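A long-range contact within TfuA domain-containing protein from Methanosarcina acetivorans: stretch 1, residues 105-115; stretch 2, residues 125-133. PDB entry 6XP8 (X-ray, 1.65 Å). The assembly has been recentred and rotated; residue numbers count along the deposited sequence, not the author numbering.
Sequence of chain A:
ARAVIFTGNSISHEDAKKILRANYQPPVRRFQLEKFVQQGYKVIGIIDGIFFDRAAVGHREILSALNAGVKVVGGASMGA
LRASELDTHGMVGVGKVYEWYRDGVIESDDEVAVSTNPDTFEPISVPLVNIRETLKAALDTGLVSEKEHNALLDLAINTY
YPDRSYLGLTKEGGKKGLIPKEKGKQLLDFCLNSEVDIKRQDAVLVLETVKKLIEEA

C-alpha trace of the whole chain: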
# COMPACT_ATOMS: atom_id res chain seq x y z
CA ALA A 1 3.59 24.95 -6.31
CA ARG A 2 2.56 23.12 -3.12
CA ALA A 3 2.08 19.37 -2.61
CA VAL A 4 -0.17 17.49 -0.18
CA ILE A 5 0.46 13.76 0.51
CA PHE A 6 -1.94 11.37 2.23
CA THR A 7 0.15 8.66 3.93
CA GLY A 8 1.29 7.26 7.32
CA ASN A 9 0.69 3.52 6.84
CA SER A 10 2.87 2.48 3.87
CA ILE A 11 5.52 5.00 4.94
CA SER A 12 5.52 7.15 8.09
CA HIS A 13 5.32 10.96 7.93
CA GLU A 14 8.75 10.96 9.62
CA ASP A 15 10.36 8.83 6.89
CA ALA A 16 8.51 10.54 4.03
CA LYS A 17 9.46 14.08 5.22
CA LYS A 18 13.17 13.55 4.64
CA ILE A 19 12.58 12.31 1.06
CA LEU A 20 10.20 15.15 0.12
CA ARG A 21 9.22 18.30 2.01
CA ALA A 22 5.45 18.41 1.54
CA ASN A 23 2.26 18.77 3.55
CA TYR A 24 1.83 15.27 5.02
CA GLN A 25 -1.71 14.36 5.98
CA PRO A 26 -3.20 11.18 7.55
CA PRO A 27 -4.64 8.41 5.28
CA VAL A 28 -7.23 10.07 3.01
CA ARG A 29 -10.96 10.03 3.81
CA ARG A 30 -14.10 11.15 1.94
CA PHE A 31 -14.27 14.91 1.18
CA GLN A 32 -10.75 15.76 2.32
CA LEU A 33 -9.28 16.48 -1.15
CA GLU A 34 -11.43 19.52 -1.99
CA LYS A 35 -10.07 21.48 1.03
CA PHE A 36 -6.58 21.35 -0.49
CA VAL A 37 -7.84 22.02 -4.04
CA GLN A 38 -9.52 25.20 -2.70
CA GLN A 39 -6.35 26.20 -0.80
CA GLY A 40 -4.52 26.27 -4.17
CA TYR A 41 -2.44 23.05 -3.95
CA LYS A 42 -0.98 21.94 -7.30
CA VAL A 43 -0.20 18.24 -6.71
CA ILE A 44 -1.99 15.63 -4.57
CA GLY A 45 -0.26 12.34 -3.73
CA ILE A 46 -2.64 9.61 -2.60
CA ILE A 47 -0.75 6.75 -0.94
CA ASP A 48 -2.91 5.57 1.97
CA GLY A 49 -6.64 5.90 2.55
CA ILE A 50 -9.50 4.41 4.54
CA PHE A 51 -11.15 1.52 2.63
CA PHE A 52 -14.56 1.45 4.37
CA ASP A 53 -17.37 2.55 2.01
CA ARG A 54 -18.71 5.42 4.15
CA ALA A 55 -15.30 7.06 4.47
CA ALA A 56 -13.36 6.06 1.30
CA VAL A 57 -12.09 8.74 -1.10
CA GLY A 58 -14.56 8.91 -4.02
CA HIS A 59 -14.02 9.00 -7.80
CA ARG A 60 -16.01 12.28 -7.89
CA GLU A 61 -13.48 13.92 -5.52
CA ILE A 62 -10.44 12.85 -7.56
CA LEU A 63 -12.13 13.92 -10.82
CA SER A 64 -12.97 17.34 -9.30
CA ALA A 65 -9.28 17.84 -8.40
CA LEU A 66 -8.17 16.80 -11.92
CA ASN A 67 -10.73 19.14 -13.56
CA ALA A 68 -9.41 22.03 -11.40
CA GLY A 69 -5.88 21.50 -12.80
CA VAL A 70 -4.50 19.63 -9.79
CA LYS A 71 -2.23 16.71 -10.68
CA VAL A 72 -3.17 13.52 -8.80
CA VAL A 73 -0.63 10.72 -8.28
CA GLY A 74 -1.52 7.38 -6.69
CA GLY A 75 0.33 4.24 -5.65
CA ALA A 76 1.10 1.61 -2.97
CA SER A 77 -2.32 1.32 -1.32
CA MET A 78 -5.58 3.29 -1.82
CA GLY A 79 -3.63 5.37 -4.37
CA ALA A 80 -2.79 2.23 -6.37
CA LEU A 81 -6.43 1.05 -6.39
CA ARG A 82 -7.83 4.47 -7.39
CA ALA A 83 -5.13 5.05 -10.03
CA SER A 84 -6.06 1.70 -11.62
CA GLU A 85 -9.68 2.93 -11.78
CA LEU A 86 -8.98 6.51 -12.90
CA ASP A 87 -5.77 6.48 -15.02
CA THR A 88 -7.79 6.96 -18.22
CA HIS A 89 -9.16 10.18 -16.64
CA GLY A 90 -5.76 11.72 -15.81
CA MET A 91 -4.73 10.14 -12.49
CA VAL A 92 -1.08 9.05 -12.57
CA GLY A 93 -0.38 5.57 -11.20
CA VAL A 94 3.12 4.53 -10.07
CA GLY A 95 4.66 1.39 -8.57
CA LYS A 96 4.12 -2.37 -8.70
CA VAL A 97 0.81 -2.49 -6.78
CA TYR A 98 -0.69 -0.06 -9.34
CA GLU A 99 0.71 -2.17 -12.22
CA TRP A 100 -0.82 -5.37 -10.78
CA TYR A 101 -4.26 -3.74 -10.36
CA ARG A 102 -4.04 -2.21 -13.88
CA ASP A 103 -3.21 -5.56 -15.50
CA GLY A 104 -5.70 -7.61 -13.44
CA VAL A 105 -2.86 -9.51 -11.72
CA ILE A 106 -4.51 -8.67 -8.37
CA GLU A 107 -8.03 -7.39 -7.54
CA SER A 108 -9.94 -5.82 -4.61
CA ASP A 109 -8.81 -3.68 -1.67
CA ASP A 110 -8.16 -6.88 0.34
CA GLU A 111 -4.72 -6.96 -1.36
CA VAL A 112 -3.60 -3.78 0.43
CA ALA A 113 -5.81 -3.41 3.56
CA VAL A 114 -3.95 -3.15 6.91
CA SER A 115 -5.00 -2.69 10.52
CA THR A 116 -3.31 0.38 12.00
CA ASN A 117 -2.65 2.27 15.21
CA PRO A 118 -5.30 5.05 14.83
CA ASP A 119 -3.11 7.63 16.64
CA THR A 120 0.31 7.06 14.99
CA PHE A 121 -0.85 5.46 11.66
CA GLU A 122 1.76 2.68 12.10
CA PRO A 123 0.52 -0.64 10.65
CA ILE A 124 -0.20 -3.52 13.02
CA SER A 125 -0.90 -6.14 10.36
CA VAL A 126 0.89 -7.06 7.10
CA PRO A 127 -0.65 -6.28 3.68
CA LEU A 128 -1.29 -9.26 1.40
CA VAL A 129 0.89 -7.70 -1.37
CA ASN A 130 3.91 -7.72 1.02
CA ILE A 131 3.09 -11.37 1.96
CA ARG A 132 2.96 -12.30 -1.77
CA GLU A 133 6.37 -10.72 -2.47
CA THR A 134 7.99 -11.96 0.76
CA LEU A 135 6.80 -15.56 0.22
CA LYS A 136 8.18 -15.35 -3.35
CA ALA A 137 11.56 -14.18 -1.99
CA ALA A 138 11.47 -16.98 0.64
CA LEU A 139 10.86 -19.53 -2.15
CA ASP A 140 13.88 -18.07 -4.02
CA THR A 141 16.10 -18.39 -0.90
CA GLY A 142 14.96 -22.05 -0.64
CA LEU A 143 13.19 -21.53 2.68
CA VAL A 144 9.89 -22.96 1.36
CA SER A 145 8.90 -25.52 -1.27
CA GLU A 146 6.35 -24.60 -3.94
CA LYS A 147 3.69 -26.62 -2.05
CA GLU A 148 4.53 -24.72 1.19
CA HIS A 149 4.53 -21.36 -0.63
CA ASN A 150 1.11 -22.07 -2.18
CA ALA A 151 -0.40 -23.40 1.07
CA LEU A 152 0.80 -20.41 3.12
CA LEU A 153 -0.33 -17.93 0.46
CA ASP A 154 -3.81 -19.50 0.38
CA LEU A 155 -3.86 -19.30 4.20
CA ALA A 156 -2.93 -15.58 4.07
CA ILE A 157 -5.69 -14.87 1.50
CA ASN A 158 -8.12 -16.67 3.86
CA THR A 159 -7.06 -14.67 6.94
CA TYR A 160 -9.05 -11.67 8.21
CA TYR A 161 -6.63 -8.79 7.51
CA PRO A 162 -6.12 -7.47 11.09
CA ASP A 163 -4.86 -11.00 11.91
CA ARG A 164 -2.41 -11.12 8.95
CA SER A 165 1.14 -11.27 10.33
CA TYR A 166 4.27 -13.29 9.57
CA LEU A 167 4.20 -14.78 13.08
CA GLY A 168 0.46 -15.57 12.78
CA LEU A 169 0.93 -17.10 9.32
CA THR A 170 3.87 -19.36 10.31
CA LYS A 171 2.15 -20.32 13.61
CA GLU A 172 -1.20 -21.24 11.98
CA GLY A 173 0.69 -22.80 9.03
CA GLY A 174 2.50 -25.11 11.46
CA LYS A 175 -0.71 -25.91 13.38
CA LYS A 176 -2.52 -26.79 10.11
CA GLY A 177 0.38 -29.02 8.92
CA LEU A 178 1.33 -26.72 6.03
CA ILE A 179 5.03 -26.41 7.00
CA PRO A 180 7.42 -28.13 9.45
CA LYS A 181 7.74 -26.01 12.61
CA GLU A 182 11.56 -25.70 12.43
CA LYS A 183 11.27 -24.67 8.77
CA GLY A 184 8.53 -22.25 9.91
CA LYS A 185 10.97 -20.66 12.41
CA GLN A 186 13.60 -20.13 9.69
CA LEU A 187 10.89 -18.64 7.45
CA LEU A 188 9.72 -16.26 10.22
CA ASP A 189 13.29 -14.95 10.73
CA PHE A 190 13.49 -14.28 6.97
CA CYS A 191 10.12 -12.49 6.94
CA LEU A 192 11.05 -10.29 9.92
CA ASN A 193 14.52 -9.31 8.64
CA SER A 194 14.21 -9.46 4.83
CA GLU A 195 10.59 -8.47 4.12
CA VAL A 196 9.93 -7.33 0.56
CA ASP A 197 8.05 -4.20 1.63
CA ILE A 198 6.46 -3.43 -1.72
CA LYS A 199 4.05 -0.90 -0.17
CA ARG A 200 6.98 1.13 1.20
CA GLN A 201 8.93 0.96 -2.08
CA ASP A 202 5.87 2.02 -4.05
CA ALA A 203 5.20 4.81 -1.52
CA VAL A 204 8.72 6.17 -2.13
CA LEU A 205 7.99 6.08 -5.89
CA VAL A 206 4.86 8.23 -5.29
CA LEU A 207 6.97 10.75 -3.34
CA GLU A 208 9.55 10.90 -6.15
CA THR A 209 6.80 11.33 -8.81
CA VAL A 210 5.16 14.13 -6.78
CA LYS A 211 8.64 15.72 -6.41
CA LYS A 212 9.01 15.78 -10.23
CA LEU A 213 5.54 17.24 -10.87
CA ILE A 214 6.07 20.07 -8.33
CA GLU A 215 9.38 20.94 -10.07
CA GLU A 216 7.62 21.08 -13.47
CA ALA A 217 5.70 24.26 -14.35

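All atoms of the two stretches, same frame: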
# COMPACT_ATOMS: atom_id res chain seq x y z
N VAL A 105 -3.70 -8.52 -12.41
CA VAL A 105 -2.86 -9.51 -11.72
C VAL A 105 -3.38 -9.72 -10.28
O VAL A 105 -3.41 -10.85 -9.78
CB VAL A 105 -1.37 -9.08 -11.74
CG1 VAL A 105 -0.48 -10.07 -10.99
CG2 VAL A 105 -0.89 -8.93 -13.18
N ILE A 106 -3.80 -8.63 -9.65
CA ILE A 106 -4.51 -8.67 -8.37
C ILE A 106 -5.84 -7.91 -8.52
O ILE A 106 -5.99 -7.12 -9.46
CB ILE A 106 -3.67 -8.10 -7.19
CG1 ILE A 106 -3.37 -6.60 -7.39
CG2 ILE A 106 -2.40 -8.94 -6.96
CD1 ILE A 106 -2.75 -5.88 -6.20
N GLU A 107 -6.78 -8.17 -7.61
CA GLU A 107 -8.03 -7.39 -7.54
C GLU A 107 -8.56 -7.28 -6.11
O GLU A 107 -8.29 -8.14 -5.26
CB GLU A 107 -9.11 -7.92 -8.50
CG GLU A 107 -9.50 -9.37 -8.33
CD GLU A 107 -10.59 -9.81 -9.30
OE1 GLU A 107 -10.25 -10.47 -10.30
OE2 GLU A 107 -11.77 -9.47 -9.06
N SER A 108 -9.31 -6.20 -5.89
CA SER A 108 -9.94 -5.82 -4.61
C SER A 108 -8.98 -5.17 -3.61
O SER A 108 -7.76 -5.39 -3.66
CB SER A 108 -10.70 -6.98 -3.94
OG SER A 108 -9.85 -7.73 -3.09
N ASP A 109 -9.56 -4.38 -2.71
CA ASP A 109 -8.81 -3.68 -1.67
C ASP A 109 -8.23 -4.63 -0.61
O ASP A 109 -7.36 -4.22 0.15
CB ASP A 109 -9.64 -2.55 -1.02
CG ASP A 109 -10.98 -3.02 -0.44
OD1 ASP A 109 -11.15 -4.21 -0.12
OD2 ASP A 109 -11.87 -2.16 -0.27
N ASP A 110 -8.71 -5.88 -0.59
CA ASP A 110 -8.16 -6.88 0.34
C ASP A 110 -6.65 -7.10 0.15
O ASP A 110 -5.95 -7.51 1.09
CB ASP A 110 -8.90 -8.22 0.23
CG ASP A 110 -8.47 -9.21 1.31
OD1 ASP A 110 -8.65 -8.90 2.50
OD2 ASP A 110 -7.93 -10.27 0.95
N GLU A 111 -6.15 -6.81 -1.05
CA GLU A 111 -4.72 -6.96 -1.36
C GLU A 111 -3.82 -6.00 -0.58
O GLU A 111 -2.65 -6.32 -0.31
CB GLU A 111 -4.48 -6.79 -2.87
CG GLU A 111 -5.05 -7.93 -3.72
CD GLU A 111 -4.34 -9.26 -3.51
OE1 GLU A 111 -3.11 -9.27 -3.21
OE2 GLU A 111 -5.00 -10.31 -3.69
N VAL A 112 -4.38 -4.85 -0.20
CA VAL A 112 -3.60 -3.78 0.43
C VAL A 112 -4.06 -3.37 1.84
O VAL A 112 -3.32 -2.68 2.55
CB VAL A 112 -3.50 -2.53 -0.47
CG1 VAL A 112 -2.53 -2.77 -1.62
CG2 VAL A 112 -4.86 -2.10 -1.01
N ALA A 113 -5.26 -3.78 2.25
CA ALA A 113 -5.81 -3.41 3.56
C ALA A 113 -4.90 -3.83 4.72
O ALA A 113 -4.37 -4.94 4.73
CB ALA A 113 -7.20 -4.01 3.75
N VAL A 114 -4.70 -2.90 5.67
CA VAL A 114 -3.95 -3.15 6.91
C VAL A 114 -4.66 -2.56 8.12
O VAL A 114 -5.26 -1.48 8.04
CB VAL A 114 -2.48 -2.61 6.89
CG1 VAL A 114 -1.58 -3.51 6.08
CG2 VAL A 114 -2.40 -1.17 6.39
N SER A 115 -4.59 -3.28 9.24
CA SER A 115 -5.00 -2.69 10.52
C SER A 115 -3.88 -1.75 10.98
O SER A 115 -2.70 -2.00 10.73
CB SER A 115 -5.30 -3.77 11.56
OG SER A 115 -4.12 -4.41 11.98
N SER A 125 -0.92 -4.96 11.22
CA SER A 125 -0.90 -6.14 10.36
C SER A 125 -0.04 -5.95 9.10
O SER A 125 0.49 -4.86 8.86
CB SER A 125 -2.33 -6.56 10.00
OG SER A 125 -2.93 -5.62 9.12
N VAL A 126 0.09 -7.02 8.32
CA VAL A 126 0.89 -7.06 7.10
C VAL A 126 -0.04 -7.12 5.88
O VAL A 126 -0.94 -7.96 5.85
CB VAL A 126 1.85 -8.28 7.10
CG1 VAL A 126 2.72 -8.29 5.85
CG2 VAL A 126 2.73 -8.28 8.34
N PRO A 127 0.18 -6.23 4.88
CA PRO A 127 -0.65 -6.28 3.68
C PRO A 127 -0.36 -7.53 2.86
O PRO A 127 0.79 -8.00 2.82
CB PRO A 127 -0.22 -5.03 2.91
CG PRO A 127 1.18 -4.79 3.34
CD PRO A 127 1.27 -5.24 4.76
N LEU A 128 -1.40 -8.07 2.24
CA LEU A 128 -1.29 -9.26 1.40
C LEU A 128 -0.25 -9.12 0.28
O LEU A 128 0.47 -10.08 0.01
CB LEU A 128 -2.66 -9.65 0.83
CG LEU A 128 -2.82 -10.98 0.08
CD1 LEU A 128 -2.32 -12.18 0.88
CD2 LEU A 128 -4.29 -11.16 -0.27
N VAL A 129 -0.15 -7.94 -0.35
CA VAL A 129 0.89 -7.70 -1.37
C VAL A 129 2.32 -7.93 -0.87
O VAL A 129 3.13 -8.51 -1.60
CB VAL A 129 0.77 -6.33 -2.10
CG1 VAL A 129 -0.46 -6.32 -3.01
CG2 VAL A 129 0.76 -5.16 -1.13
N ASN A 130 2.61 -7.47 0.36
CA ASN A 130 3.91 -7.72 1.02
C ASN A 130 4.11 -9.22 1.29
O ASN A 130 5.22 -9.73 1.12
CB ASN A 130 4.03 -6.94 2.34
CG ASN A 130 4.39 -5.46 2.14
OD1 ASN A 130 4.27 -4.90 1.05
ND2 ASN A 130 4.79 -4.82 3.23
N ILE A 131 3.04 -9.91 1.71
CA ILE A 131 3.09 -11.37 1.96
C ILE A 131 3.41 -12.11 0.66
O ILE A 131 4.28 -12.99 0.64
CB ILE A 131 1.78 -11.89 2.63
CG1 ILE A 131 1.65 -11.31 4.05
CG2 ILE A 131 1.75 -13.42 2.68
CD1 ILE A 131 0.24 -11.37 4.63
N ARG A 132 2.73 -11.73 -0.43
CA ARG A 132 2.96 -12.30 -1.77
C ARG A 132 4.44 -12.21 -2.17
O ARG A 132 5.05 -13.22 -2.53
CB ARG A 132 2.09 -11.59 -2.82
CG ARG A 132 0.60 -11.90 -2.74
CD ARG A 132 -0.15 -11.27 -3.92
NE ARG A 132 -1.59 -11.51 -3.87
CZ ARG A 132 -2.21 -12.63 -4.27
NH1 ARG A 132 -1.52 -13.67 -4.73
NH2 ARG A 132 -3.54 -12.70 -4.19
N GLU A 133 4.99 -11.00 -2.06
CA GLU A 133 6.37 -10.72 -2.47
C GLU A 133 7.41 -11.34 -1.54
O GLU A 133 8.48 -11.78 -2.00
CB GLU A 133 6.58 -9.21 -2.58
CG GLU A 133 5.91 -8.59 -3.79
CD GLU A 133 6.46 -9.14 -5.10
OE1 GLU A 133 7.61 -8.81 -5.45
OE2 GLU A 133 5.73 -9.90 -5.77
O HOH W 1 -4.06 -7.07 2.95
O HOH W 2 -3.27 -6.71 6.52

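The contact is organised around Glu 111, the last residue of a short 3-10 segment, which meets the first turn of the helix beginning at Leu 128. Its CA-to-CB bond points sideways to the second stretch, but chi1 and chi2 both lie in the m well, and this double bend folds the carboxylate back toward the helix. Arg 132, with CA-to-CB directed toward the first stretch, comes to meet it: chi1 is m, chi2 and chi3 are t, so the chain is extended, and chi4 near -81° turns the guanidinium so that one edge faces the acid. The result is a two-pronged salt bridge. Arg 132 NE donates to Glu 111 OE1 at 2.8 Å and Arg 132 NH2 to Glu 111 OE2 at 2.8 Å, both nearly linear. Arginine suits this place because NE and NH2 present two parallel donors that match the two oxygens of a carboxylate.

The backbone of Glu 111 also takes part. At the start of a helix the first amides lack acceptors from a preceding turn, and here Val 129 N donates to Glu 111 O at 3.0 Å. Leu 128 N lies 3.3 Å from Glu 111 O, but at a poor angle; it is served instead by a water, Leu 128 N donating to its oxygen at 2.9 Å. That water in turn donates to Asp 110 O and Ala 113 O, tying the helix start to the turn. Pro 127, at the N-cap position, has no amide hydrogen to satisfy.

Apolar side chains pack beside these polar links. Val 129, with chi1 m, packs CG1 4.0 Å from Ile 106 CD1, and both its methyls lie against Val 112 CG1, CG2 at 4.1 Å and CG1 at 4.3 Å. Ile 106 reaches Val 129 with chi1 p and chi2 t, while its other branch places CG2 4.1 Å from Arg 132 NE. Farther along, Val 114 points toward the second stretch, and its m rotamer sets CG1 3.6 Å from Pro 127 CD, a compact branched side chain against a rigid ring.

At the far end two serines meet. Ser 125 points toward the first stretch, and its p rotamer brings the hydroxyl within reach of the backbone, where Ser 115 N donates to Ser 125 OG at 2.9 Å. The return bond is weak, Ser 125 N to Ser 115 O at 3.5 Å. Serine suits this position because its short side chain can accept from a neighbouring amide while also contacting a second water, 2.8 Å from Ser 125 OG.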